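PDB 4CNL: putative pneumococcal surface protein from Streptococcus pneumoniae, which probably attaches to the pneumococcal cell wall by recognising the choline groups of teichoic acid through its repeated choline-binding modules. Local coordinates for residues 27-32 against 59-64; 50-55 against 76-81; 67-72 against 99-104. One frame throughout, in Å; residues are numbered along the deposited sequence.

Overall arrangement
The three contacts are spaced along an elongated chain of β-hairpins and loops. In each, the second strand of a hairpin (30-32, 51-55 or 70-72), with the turn leading into it in contacts 1 and 3, meets a later loop. The centres of contacts 1 and 2 lie about 12 Å apart, as do those of 2 and 3; contacts 1 and 3 are about 20 Å apart. Along the chain the segments of contact 2 alternate with those of the others, whereas contact 1 closes before contact 3 opens. In space, 59-64 touches 50-55 and 67-72 touches 76-81. Contacts 2 and 3 share one choline, walled by W52, M78 and Y70, so successive hairpins and loops build its site jointly.

Contact 1 of 3, residues 27-32 against 59-64; sequences QGSYYL and GSYAKN. With CHT (choline ion), chain I; CHT (choline ion), chain D.
A single carbonyl oxygen, S29 O, receives two neighbouring groups of the other segment, the amide of Y61 and the CA-H of S60, while the tyrosines flanking this link serve two different cholines. The Y61 N to S29 O bond, the one direct hydrogen bond between the segments, is 3.0 Å long and bent at the hydrogen (138°), with the donor in the carbonyl plane; S60 CA lies 3.5 Å from the same S29 O and makes a CA-H...O contact. A water adds an indirect link, bonded to both Y31 N and G59 O.

The Y61 ring meets the turn with its edge: S29 CA lies in the ring plane and S29 CB comes within 3.8 Å of Y61 CD1. Y61 CG sits between the backbone N and the carbonyl carbon (chi1 69°), which brings it to 4.1 Å from S29 O. One ring face carries a choline, whose methyl C8 is 3.6 Å above the plane and over the ring centre. Y30 uses its ring differently. Its CD1 presses on the peptide of G59, 3.4 Å from G59 C, with G59 CA in the ring plane. Methyl C7 of the second choline stands 3.8 Å above the middle of one Y30 face. S60 CB closes in on Y30 CE1, and S60 OG is hydrogen-bonded to D58, itself part of the Y30 site.

W5, W12, M38 and D58 complete the Y30 pocket, and W26, Y49, Y53 and N75 join G28 and Y61 in the other. Aromatic pockets of this kind, placed where successive hairpins meet, are characteristic of the choline-binding repeat and its left-handed β-solenoid.

Contact 2 of 3, residues 50-55 against 76-81; sequences QAWYYL and GKMAQG. With CHT (choline ion), chain H; SO4 (sulfate ion), chain L.
W52 and M78 run side by side and point the same way, so that indole and thioether together border one choline. M78 extends as far as SD, and a bend at its last torsion (chi3 69°) then turns CE toward the five-membered ring, 3.6 Å from W52 CD1. The methyl approaches the indole obliquely, and the sulfur makes an oblique Met-aromatic contact with the same ring. Choline methyl C6 lies over one indole face, 3.7 Å above its plane and displaced toward the rim, and a second methyl, C7, lies over the six-membered ring at similar distances from all its atoms. M78 SD also stands 3.7 Å from choline C6. At the edge of the indole, in its plane, lies Q80 OE1, whose amide is turned 63° from the ring; a water ties this oxygen to W52 N and M78 O.

Y53 and K77 form a second side-by-side pair. The extended lysine passes the phenol end, with K77 CG 3.4 Å from Y53 OH. K77 CG also touches the A51 methyl, which lies to the same general side of the lysine chain as the hydroxyl, and CD packs on A51 CB too. The amine K77 NZ goes to polar partners: the carbonyl of Y49, a water shared with Q50 O, and weakly a sulfate that probably came from the crystallisation liquor. The backbones are joined directly by a nearly straight hydrogen bond (160°) from M78 N to W52 O, 2.8 Å away. Farther along the strand a water bridges Y54 N and G76 O.

W43 and Y70 complete the pocket of W52 and M78. Its chemistry suits a quaternary ammonium, which has no N-H to donate: the methyls meet an aromatic face and a polarisable sulfur, consistent with recognition by cation-pi and dispersion forces.

Contact 3 of 3, residues 67-72 against 99-104; sequences QGAYYL and GSYARN. With CHT (choline ion), chain G; CHT (choline ion), chain H.
A69, in the type II' β turn that runs from Q67 to Y70, brings its CA within 4.8 Å of S100 CA, and the link is drawn by a weak, bent hydrogen bond of 3.1 Å from Y101 N to A69 O. The same carbonyl receives a CA-H...O contact from S100, and a water connects Y71 N to G99 O.

On the side-chain level A69 CB rests against both S100 and Y101, 3.8 Å from S100 CB and nearly as close to Y101 CD1, while A69 CA lies in the plane of the Y101 ring at its edge. S100 OG turns to D98 for a hydrogen bond. Y101 is covered on both faces by positively charged groups. Over one, R103 NH2 stands 3.4 Å above the ring centre; over the opposite one sits the quaternary nitrogen N1 of a choline. The guanidinium is kept there by its own segment, because R103 NE donates a 2.8 Å bond to Y101 O.

This is the choline site at the junction of successive hairpins in a choline-binding repeat solenoid, with W66, Y93 and D115 as its other residues. Here the turn takes part directly: choline O6 gives a hydrogen bond of 2.7 Å to G68 O, which fixes the alcohol end of the ligand.

Y70 belongs to a different pocket, shared with W43, W52 and M78. Its CD1 lies against the peptide carbon of G99, with G99 CA at the ring edge and in its plane, and choline methyl C8 is centred over one face, 3.7 Å above it.

Contact 1 of 3, residues 27-32 against 59-64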
loop_
_atom_site.group_PDB
_atom_site.type_symbol
_atom_site.label_atom_id
_atom_site.label_comp_id
_atom_site.label_asym_id
_atom_site.label_seq_id
_atom_site.Cartn_x
_atom_site.Cartn_y
_atom_site.Cartn_z
ATOM N N GLN A 27 -5.929 25.297 -8.072
ATOM C CA GLN A 27 -7.240 25.924 -8.111
ATOM C C GLN A 27 -8.256 24.802 -7.965
ATOM O O GLN A 27 -8.466 24.007 -8.884
ATOM C CB GLN A 27 -7.466 26.712 -9.403
ATOM C CG GLN A 27 -8.911 27.157 -9.580
ATOM C CD GLN A 27 -9.373 28.071 -8.474
ATOM O OE1 GLN A 27 -8.569 28.762 -7.846
ATOM N NE2 GLN A 27 -10.679 28.091 -8.231
ATOM N N GLY A 28 -8.860 24.715 -6.784
ATOM C CA GLY A 28 -9.768 23.621 -6.505
ATOM C C GLY A 28 -9.009 22.314 -6.646
ATOM O O GLY A 28 -7.928 22.156 -6.078
ATOM N N SER A 29 -9.559 21.401 -7.438
ATOM C CA SER A 29 -8.977 20.077 -7.631
ATOM C C SER A 29 -7.910 20.033 -8.727
ATOM O O SER A 29 -7.349 18.973 -9.028
ATOM C CB SER A 29 -10.083 19.074 -7.956
ATOM O OG SER A 29 -11.044 19.037 -6.918
ATOM N N TYR A 30 -7.624 21.191 -9.306
ATOM C CA TYR A 30 -6.748 21.287 -10.473
ATOM C C TYR A 30 -5.459 22.017 -10.164
ATOM O O TYR A 30 -5.408 22.878 -9.279
ATOM C CB TYR A 30 -7.484 22.001 -11.617
ATOM C CG TYR A 30 -8.835 21.386 -11.876
ATOM C CD1 TYR A 30 -8.962 20.288 -12.716
ATOM C CD2 TYR A 30 -9.974 21.879 -11.248
ATOM C CE1 TYR A 30 -10.197 19.699 -12.939
ATOM C CE2 TYR A 30 -11.214 21.295 -11.467
ATOM C CZ TYR A 30 -11.315 20.209 -12.318
ATOM O OH TYR A 30 -12.541 19.628 -12.546
ATOM N N TYR A 31 -4.409 21.682 -10.906
ATOM C CA TYR A 31 -3.116 22.310 -10.688
ATOM C C TYR A 31 -2.655 23.063 -11.931
ATOM O O TYR A 31 -2.616 22.490 -13.017
ATOM C CB TYR A 31 -2.063 21.254 -10.301
ATOM C CG TYR A 31 -0.742 21.890 -9.981
ATOM C CD1 TYR A 31 -0.532 22.493 -8.744
ATOM C CD2 TYR A 31 0.283 21.939 -10.927
ATOM C CE1 TYR A 31 0.670 23.116 -8.445
ATOM C CE2 TYR A 31 1.500 22.550 -10.635
ATOM C CZ TYR A 31 1.680 23.144 -9.390
ATOM O OH TYR A 31 2.864 23.775 -9.073
ATOM N N LEU A 32 -2.303 24.338 -11.763
ATOM C CA LEU A 32 -1.800 25.154 -12.867
ATOM C C LEU A 32 -0.277 25.167 -12.846
ATOM O O LEU A 32 0.348 25.516 -11.836
ATOM C CB LEU A 32 -2.350 26.582 -12.789
ATOM C CG LEU A 32 -3.850 26.825 -13.031
ATOM C CD1 LEU A 32 -4.347 26.095 -14.264
ATOM C CD2 LEU A 32 -4.684 26.436 -11.798
ATOM N N GLY A 59 -7.945 16.492 -15.463
ATOM C CA GLY A 59 -7.221 17.506 -14.712
ATOM C C GLY A 59 -7.348 17.383 -13.199
ATOM O O GLY A 59 -6.550 17.947 -12.463
ATOM N N SER A 60 -8.347 16.648 -12.723
ATOM C CA SER A 60 -8.594 16.600 -11.282
ATOM C C SER A 60 -7.627 15.644 -10.595
ATOM O O SER A 60 -7.249 14.618 -11.163
ATOM C CB SER A 60 -10.035 16.196 -11.003
ATOM O OG SER A 60 -10.323 14.954 -11.616
ATOM N N TYR A 61 -7.215 15.965 -9.376
ATOM C CA TYR A 61 -6.223 15.101 -8.740
ATOM C C TYR A 61 -6.853 13.792 -8.318
ATOM O O TYR A 61 -8.035 13.734 -7.954
ATOM C CB TYR A 61 -5.551 15.786 -7.544
ATOM C CG TYR A 61 -6.429 16.020 -6.338
ATOM C CD1 TYR A 61 -7.241 17.150 -6.246
ATOM C CD2 TYR A 61 -6.429 15.122 -5.271
ATOM C CE1 TYR A 61 -8.037 17.374 -5.136
ATOM C CE2 TYR A 61 -7.222 15.341 -4.158
ATOM C CZ TYR A 61 -8.022 16.462 -4.097
ATOM O OH TYR A 61 -8.799 16.666 -2.985
ATOM N N ALA A 62 -6.048 12.741 -8.401
ATOM C CA ALA A 62 -6.463 11.411 -7.968
ATOM C C ALA A 62 -6.415 11.349 -6.454
ATOM O O ALA A 62 -5.536 11.942 -5.831
ATOM C CB ALA A 62 -5.570 10.344 -8.579
ATOM N N LYS A 63 -7.369 10.638 -5.861
ATOM C CA LYS A 63 -7.372 10.433 -4.419
ATOM C C LYS A 63 -8.018 9.086 -4.126
ATOM O O LYS A 63 -8.888 8.635 -4.886
ATOM C CB LYS A 63 -8.100 11.561 -3.692
ATOM C CG LYS A 63 -9.495 11.836 -4.196
ATOM C CD LYS A 63 -10.172 12.878 -3.325
ATOM C CE LYS A 63 -11.583 13.169 -3.815
ATOM N NZ LYS A 63 -12.213 14.259 -3.020
ATOM N N ASN A 64 -7.569 8.439 -3.052
ATOM C CA ASN A 64 -8.033 7.089 -2.710
ATOM C C ASN A 64 -7.997 6.173 -3.914
ATOM O O ASN A 64 -8.959 5.460 -4.193
ATOM C CB ASN A 64 -9.448 7.128 -2.134
ATOM C CG ASN A 64 -9.541 7.956 -0.891
ATOM O OD1 ASN A 64 -8.776 7.767 0.048
ATOM N ND2 ASN A 64 -10.462 8.915 -0.883
HETATM C C4 CHT I . -6.854 18.716 -1.518
HETATM C C5 CHT I . -5.533 19.471 -1.409
HETATM C C6 CHT I . -5.780 20.571 -3.506
HETATM C C7 CHT I . -3.640 20.231 -2.552
HETATM C C8 CHT I . -4.865 18.418 -3.411
HETATM O O6 CHT I . -7.935 19.635 -1.447
HETATM N N1 CHT I . -4.955 19.677 -2.722
HETATM C C4 CHT D . -11.900 20.497 -17.933
HETATM C C5 CHT D . -11.049 21.413 -17.056
HETATM C C6 CHT D . -12.982 21.547 -15.692
HETATM C C7 CHT D . -11.093 22.864 -15.213
HETATM C C8 CHT D . -12.422 23.337 -17.105
HETATM O O6 CHT D . -11.328 19.193 -17.939
HETATM N N1 CHT D . -11.891 22.293 -16.271
HETATM O O HOH W 1 -4.900 19.888 -12.989
#

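Contact 2 of 3, residues 50-55 against 76-81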
loop_
_atom_site.group_PDB
_atom_site.type_symbol
_atom_site.label_atom_id
_atom_site.label_comp_id
_atom_site.label_asym_id
_atom_site.label_seq_id
_atom_site.Cartn_x
_atom_site.Cartn_y
_atom_site.Cartn_z
ATOM N N GLN A 50 5.059 19.185 0.108
ATOM C CA GLN A 50 6.081 18.147 0.177
ATOM C C GLN A 50 5.536 16.786 -0.258
ATOM O O GLN A 50 5.683 15.796 0.457
ATOM C CB GLN A 50 6.662 18.053 1.592
ATOM C CG GLN A 50 7.603 19.189 1.963
ATOM C CD GLN A 50 6.921 20.300 2.737
ATOM O OE1 GLN A 50 5.783 20.671 2.450
ATOM N NE2 GLN A 50 7.617 20.834 3.736
ATOM N N ALA A 51 4.902 16.741 -1.429
ATOM C CA ALA A 51 4.244 15.520 -1.884
ATOM C C ALA A 51 4.036 15.477 -3.391
ATOM O O ALA A 51 3.903 16.506 -4.051
ATOM C CB ALA A 51 2.904 15.352 -1.175
ATOM N N TRP A 52 4.018 14.267 -3.928
ATOM C CA TRP A 52 3.613 14.032 -5.299
ATOM C C TRP A 52 2.094 13.936 -5.409
ATOM O O TRP A 52 1.429 13.368 -4.535
ATOM C CB TRP A 52 4.206 12.726 -5.833
ATOM C CG TRP A 52 5.667 12.747 -6.112
ATOM C CD1 TRP A 52 6.669 12.292 -5.297
ATOM C CD2 TRP A 52 6.301 13.225 -7.304
ATOM N NE1 TRP A 52 7.886 12.468 -5.911
ATOM C CE2 TRP A 52 7.687 13.036 -7.143
ATOM C CE3 TRP A 52 5.826 13.793 -8.494
ATOM C CZ2 TRP A 52 8.608 13.396 -8.125
ATOM C CZ3 TRP A 52 6.743 14.147 -9.469
ATOM C CH2 TRP A 52 8.116 13.951 -9.276
ATOM N N TYR A 53 1.570 14.452 -6.516
ATOM C CA TYR A 53 0.152 14.330 -6.863
ATOM C C TYR A 53 0.022 13.859 -8.297
ATOM O O TYR A 53 0.876 14.169 -9.124
ATOM C CB TYR A 53 -0.566 15.672 -6.703
ATOM C CG TYR A 53 -0.579 16.194 -5.291
ATOM C CD1 TYR A 53 0.507 16.910 -4.780
ATOM C CD2 TYR A 53 -1.670 15.970 -4.469
ATOM C CE1 TYR A 53 0.487 17.394 -3.481
ATOM C CE2 TYR A 53 -1.696 16.442 -3.171
ATOM C CZ TYR A 53 -0.617 17.149 -2.683
ATOM O OH TYR A 53 -0.651 17.622 -1.390
ATOM N N TYR A 54 -1.036 13.109 -8.589
ATOM C CA TYR A 54 -1.329 12.717 -9.962
ATOM C C TYR A 54 -2.580 13.407 -10.462
ATOM O O TYR A 54 -3.665 13.216 -9.911
ATOM C CB TYR A 54 -1.502 11.205 -10.101
ATOM C CG TYR A 54 -1.642 10.819 -11.552
ATOM C CD1 TYR A 54 -0.541 10.854 -12.399
ATOM C CD2 TYR A 54 -2.873 10.482 -12.089
ATOM C CE1 TYR A 54 -0.657 10.533 -13.736
ATOM C CE2 TYR A 54 -3.001 10.159 -13.435
ATOM C CZ TYR A 54 -1.889 10.182 -14.246
ATOM O OH TYR A 54 -2.003 9.866 -15.576
ATOM N N LEU A 55 -2.429 14.217 -11.508
ATOM C CA LEU A 55 -3.594 14.820 -12.138
ATOM C C LEU A 55 -4.137 13.894 -13.223
ATOM O O LEU A 55 -3.411 13.480 -14.129
ATOM C CB LEU A 55 -3.257 16.203 -12.708
ATOM C CG LEU A 55 -2.912 17.282 -11.671
ATOM C CD1 LEU A 55 -3.896 17.283 -10.476
ATOM C CD2 LEU A 55 -1.454 17.177 -11.199
ATOM N N GLY A 76 -4.980 13.255 -1.657
ATOM C CA GLY A 76 -4.318 13.328 -2.947
ATOM C C GLY A 76 -2.834 13.002 -2.927
ATOM O O GLY A 76 -2.245 12.724 -3.987
ATOM N N LYS A 77 -2.220 13.044 -1.744
ATOM C CA LYS A 77 -0.772 12.849 -1.631
ATOM C C LYS A 77 -0.372 11.415 -1.958
ATOM O O LYS A 77 -0.979 10.470 -1.459
ATOM C CB LYS A 77 -0.276 13.195 -0.226
ATOM C CG LYS A 77 -0.464 14.644 0.176
ATOM C CD LYS A 77 0.336 14.946 1.425
ATOM C CE LYS A 77 0.296 16.424 1.761
ATOM N NZ LYS A 77 1.114 16.683 2.989
ATOM N N MET A 78 0.645 11.250 -2.797
ATOM C CA MET A 78 1.153 9.911 -3.071
ATOM C C MET A 78 1.776 9.332 -1.817
ATOM O O MET A 78 2.618 9.971 -1.179
ATOM C CB MET A 78 2.180 9.929 -4.199
ATOM C CG MET A 78 2.604 8.544 -4.609
ATOM S SD MET A 78 4.054 8.564 -5.666
ATOM C CE MET A 78 5.268 9.086 -4.507
ATOM N N ALA A 79 1.375 8.111 -1.475
ATOM C CA ALA A 79 1.948 7.418 -0.330
ATOM C C ALA A 79 3.402 7.024 -0.579
ATOM O O ALA A 79 3.775 6.629 -1.687
ATOM C CB ALA A 79 1.102 6.189 0.001
ATOM N N GLN A 80 4.219 7.127 0.466
ATOM C CA GLN A 80 5.648 6.853 0.368
ATOM C C GLN A 80 6.167 6.340 1.690
ATOM O O GLN A 80 6.049 7.032 2.698
ATOM C CB GLN A 80 6.436 8.122 -0.011
ATOM C CG GLN A 80 6.519 8.395 -1.488
ATOM C CD GLN A 80 7.317 9.656 -1.834
ATOM O OE1 GLN A 80 6.813 10.778 -1.731
ATOM N NE2 GLN A 80 8.561 9.469 -2.265
ATOM N N GLY A 81 6.744 5.142 1.681
ATOM C CA GLY A 81 7.320 4.552 2.877
ATOM C C GLY A 81 6.328 4.464 4.014
ATOM O O GLY A 81 6.624 4.845 5.150
HETATM C C4 CHT H . 7.263 7.987 -11.317
HETATM C C5 CHT H . 7.510 8.196 -9.821
HETATM C C6 CHT H . 6.835 9.426 -7.921
HETATM C C7 CHT H . 6.534 10.321 -10.074
HETATM C C8 CHT H . 5.211 8.511 -9.354
HETATM O O6 CHT H . 8.098 6.944 -11.810
HETATM N N1 CHT H . 6.518 9.112 -9.291
HETATM S S SO4 L . -0.101 13.259 5.123
HETATM O O1 SO4 L . -0.546 14.651 5.103
HETATM O O2 SO4 L . -0.321 12.696 6.454
HETATM O O3 SO4 L . -0.856 12.475 4.148
HETATM O O4 SO4 L . 1.322 13.201 4.788
HETATM O O HOH W 2 3.765 15.423 2.796
HETATM O O HOH W 3 4.265 12.075 -2.041
HETATM O O HOH W 4 -3.121 13.169 -6.584
#

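Contact 3 of 3, residues 67-72 against 99-104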
loop_
_atom_site.group_PDB
_atom_site.type_symbol
_atom_site.label_atom_id
_atom_site.label_comp_id
_atom_site.label_asym_id
_atom_site.label_seq_id
_atom_site.Cartn_x
_atom_site.Cartn_y
_atom_site.Cartn_z
ATOM N N GLN A 67 -2.546 4.709 -9.177
ATOM C CA GLN A 67 -2.066 5.090 -10.488
ATOM C C GLN A 67 -0.815 4.261 -10.740
ATOM O O GLN A 67 0.252 4.528 -10.181
ATOM C CB GLN A 67 -1.780 6.594 -10.577
ATOM C CG GLN A 67 -1.210 7.028 -11.915
ATOM C CD GLN A 67 -2.175 6.798 -13.064
ATOM O OE1 GLN A 67 -3.396 6.821 -12.888
ATOM N NE2 GLN A 67 -1.629 6.571 -14.248
ATOM N N GLY A 68 -0.958 3.239 -11.574
ATOM C CA GLY A 68 0.099 2.260 -11.723
ATOM C C GLY A 68 0.342 1.613 -10.371
ATOM O O GLY A 68 -0.603 1.217 -9.682
ATOM N N ALA A 69 1.613 1.547 -9.989
ATOM C CA ALA A 69 2.041 0.923 -8.743
ATOM C C ALA A 69 1.943 1.869 -7.552
ATOM O O ALA A 69 2.364 1.532 -6.441
ATOM C CB ALA A 69 3.465 0.428 -8.889
ATOM N N TYR A 70 1.392 3.057 -7.789
ATOM C CA TYR A 70 1.413 4.141 -6.807
ATOM C C TYR A 70 0.030 4.397 -6.219
ATOM O O TYR A 70 -0.973 4.252 -6.906
ATOM C CB TYR A 70 1.963 5.412 -7.467
ATOM C CG TYR A 70 3.328 5.189 -8.067
ATOM C CD1 TYR A 70 4.451 5.109 -7.256
ATOM C CD2 TYR A 70 3.494 5.035 -9.439
ATOM C CE1 TYR A 70 5.701 4.887 -7.785
ATOM C CE2 TYR A 70 4.755 4.814 -9.982
ATOM C CZ TYR A 70 5.850 4.741 -9.143
ATOM O OH TYR A 70 7.110 4.523 -9.652
ATOM N N TYR A 71 -0.027 4.757 -4.941
ATOM C CA TYR A 71 -1.310 5.003 -4.305
ATOM C C TYR A 71 -1.462 6.457 -3.871
ATOM O O TYR A 71 -0.615 6.997 -3.163
ATOM C CB TYR A 71 -1.499 4.072 -3.091
ATOM C CG TYR A 71 -2.897 4.137 -2.507
ATOM C CD1 TYR A 71 -3.943 3.450 -3.108
ATOM C CD2 TYR A 71 -3.167 4.884 -1.369
ATOM C CE1 TYR A 71 -5.222 3.506 -2.601
ATOM C CE2 TYR A 71 -4.451 4.953 -0.846
ATOM C CZ TYR A 71 -5.475 4.261 -1.476
ATOM O OH TYR A 71 -6.755 4.318 -0.969
ATOM N N LEU A 72 -2.540 7.093 -4.316
ATOM C CA LEU A 72 -2.854 8.442 -3.884
ATOM C C LEU A 72 -3.806 8.385 -2.691
ATOM O O LEU A 72 -4.893 7.803 -2.777
ATOM C CB LEU A 72 -3.473 9.251 -5.034
ATOM C CG LEU A 72 -2.615 9.533 -6.274
ATOM C CD1 LEU A 72 -1.220 10.037 -5.885
ATOM C CD2 LEU A 72 -2.524 8.323 -7.202
ATOM N N GLY A 99 7.645 4.753 -3.605
ATOM C CA GLY A 99 6.248 4.923 -3.968
ATOM C C GLY A 99 5.524 3.665 -4.417
ATOM O O GLY A 99 4.313 3.556 -4.242
ATOM N N SER A 100 6.250 2.708 -4.993
ATOM C CA SER A 100 5.603 1.515 -5.550
ATOM C C SER A 100 5.241 0.515 -4.454
ATOM O O SER A 100 5.971 0.361 -3.475
ATOM C CB SER A 100 6.513 0.865 -6.595
ATOM O OG SER A 100 7.700 0.384 -5.989
ATOM N N TYR A 101 4.124 -0.189 -4.621
ATOM C CA TYR A 101 3.661 -1.069 -3.550
ATOM C C TYR A 101 4.551 -2.303 -3.422
ATOM O O TYR A 101 5.077 -2.810 -4.420
ATOM C CB TYR A 101 2.199 -1.473 -3.770
ATOM C CG TYR A 101 1.927 -2.358 -4.958
ATOM C CD1 TYR A 101 1.724 -1.817 -6.225
ATOM C CD2 TYR A 101 1.814 -3.738 -4.811
ATOM C CE1 TYR A 101 1.451 -2.621 -7.316
ATOM C CE2 TYR A 101 1.539 -4.540 -5.896
ATOM C CZ TYR A 101 1.359 -3.985 -7.144
ATOM O OH TYR A 101 1.077 -4.799 -8.230
ATOM N N ALA A 102 4.754 -2.749 -2.182
ATOM C CA ALA A 102 5.484 -3.982 -1.923
ATOM C C ALA A 102 4.599 -5.170 -2.292
ATOM O O ALA A 102 3.393 -5.116 -2.089
ATOM C CB ALA A 102 5.905 -4.062 -0.460
ATOM N N ARG A 103 5.186 -6.222 -2.822
ATOM C CA ARG A 103 4.449 -7.427 -3.123
ATOM C C ARG A 103 5.321 -8.669 -3.072
ATOM O O ARG A 103 6.443 -8.567 -3.270
ATOM C CB ARG A 103 3.710 -7.361 -4.438
ATOM C CG ARG A 103 4.525 -7.398 -5.675
ATOM C CD ARG A 103 5.725 -6.524 -5.649
ATOM N NE ARG A 103 5.490 -5.129 -6.010
ATOM C CZ ARG A 103 5.003 -4.677 -7.148
ATOM N NH1 ARG A 103 4.677 -5.522 -8.061
ATOM N NH2 ARG A 103 4.885 -3.382 -7.361
ATOM N N ASN A 104 4.717 -9.790 -2.709
ATOM C CA ASN A 104 5.471 -11.021 -2.479
ATOM C C ASN A 104 6.676 -10.799 -1.574
ATOM O O ASN A 104 7.765 -11.273 -1.870
ATOM C CB ASN A 104 5.935 -11.611 -3.812
ATOM C CG ASN A 104 4.780 -11.991 -4.710
ATOM O OD1 ASN A 104 3.859 -12.680 -4.282
ATOM N ND2 ASN A 104 4.811 -11.517 -5.953
HETATM C C4 CHT G . -1.986 -1.960 -9.088
HETATM C C5 CHT G . -2.217 -1.790 -7.588
HETATM C C6 CHT G . -2.784 -2.983 -5.621
HETATM C C7 CHT G . -4.173 -3.070 -7.514
HETATM C C8 CHT G . -2.068 -4.137 -7.533
HETATM O O6 CHT G . -2.413 -0.794 -9.781
HETATM N N1 CHT G . -2.811 -2.998 -7.061
HETATM C C4 CHT H . 7.263 7.987 -11.317
HETATM C C5 CHT H . 7.510 8.196 -9.821
HETATM C C6 CHT H . 6.835 9.426 -7.921
HETATM C C7 CHT H . 6.534 10.321 -10.074
HETATM C C8 CHT H . 5.211 8.511 -9.354
HETATM O O6 CHT H . 8.098 6.944 -11.810
HETATM N N1 CHT H . 6.518 9.112 -9.291
HETATM O O HOH W 5 2.457 5.348 -3.715
#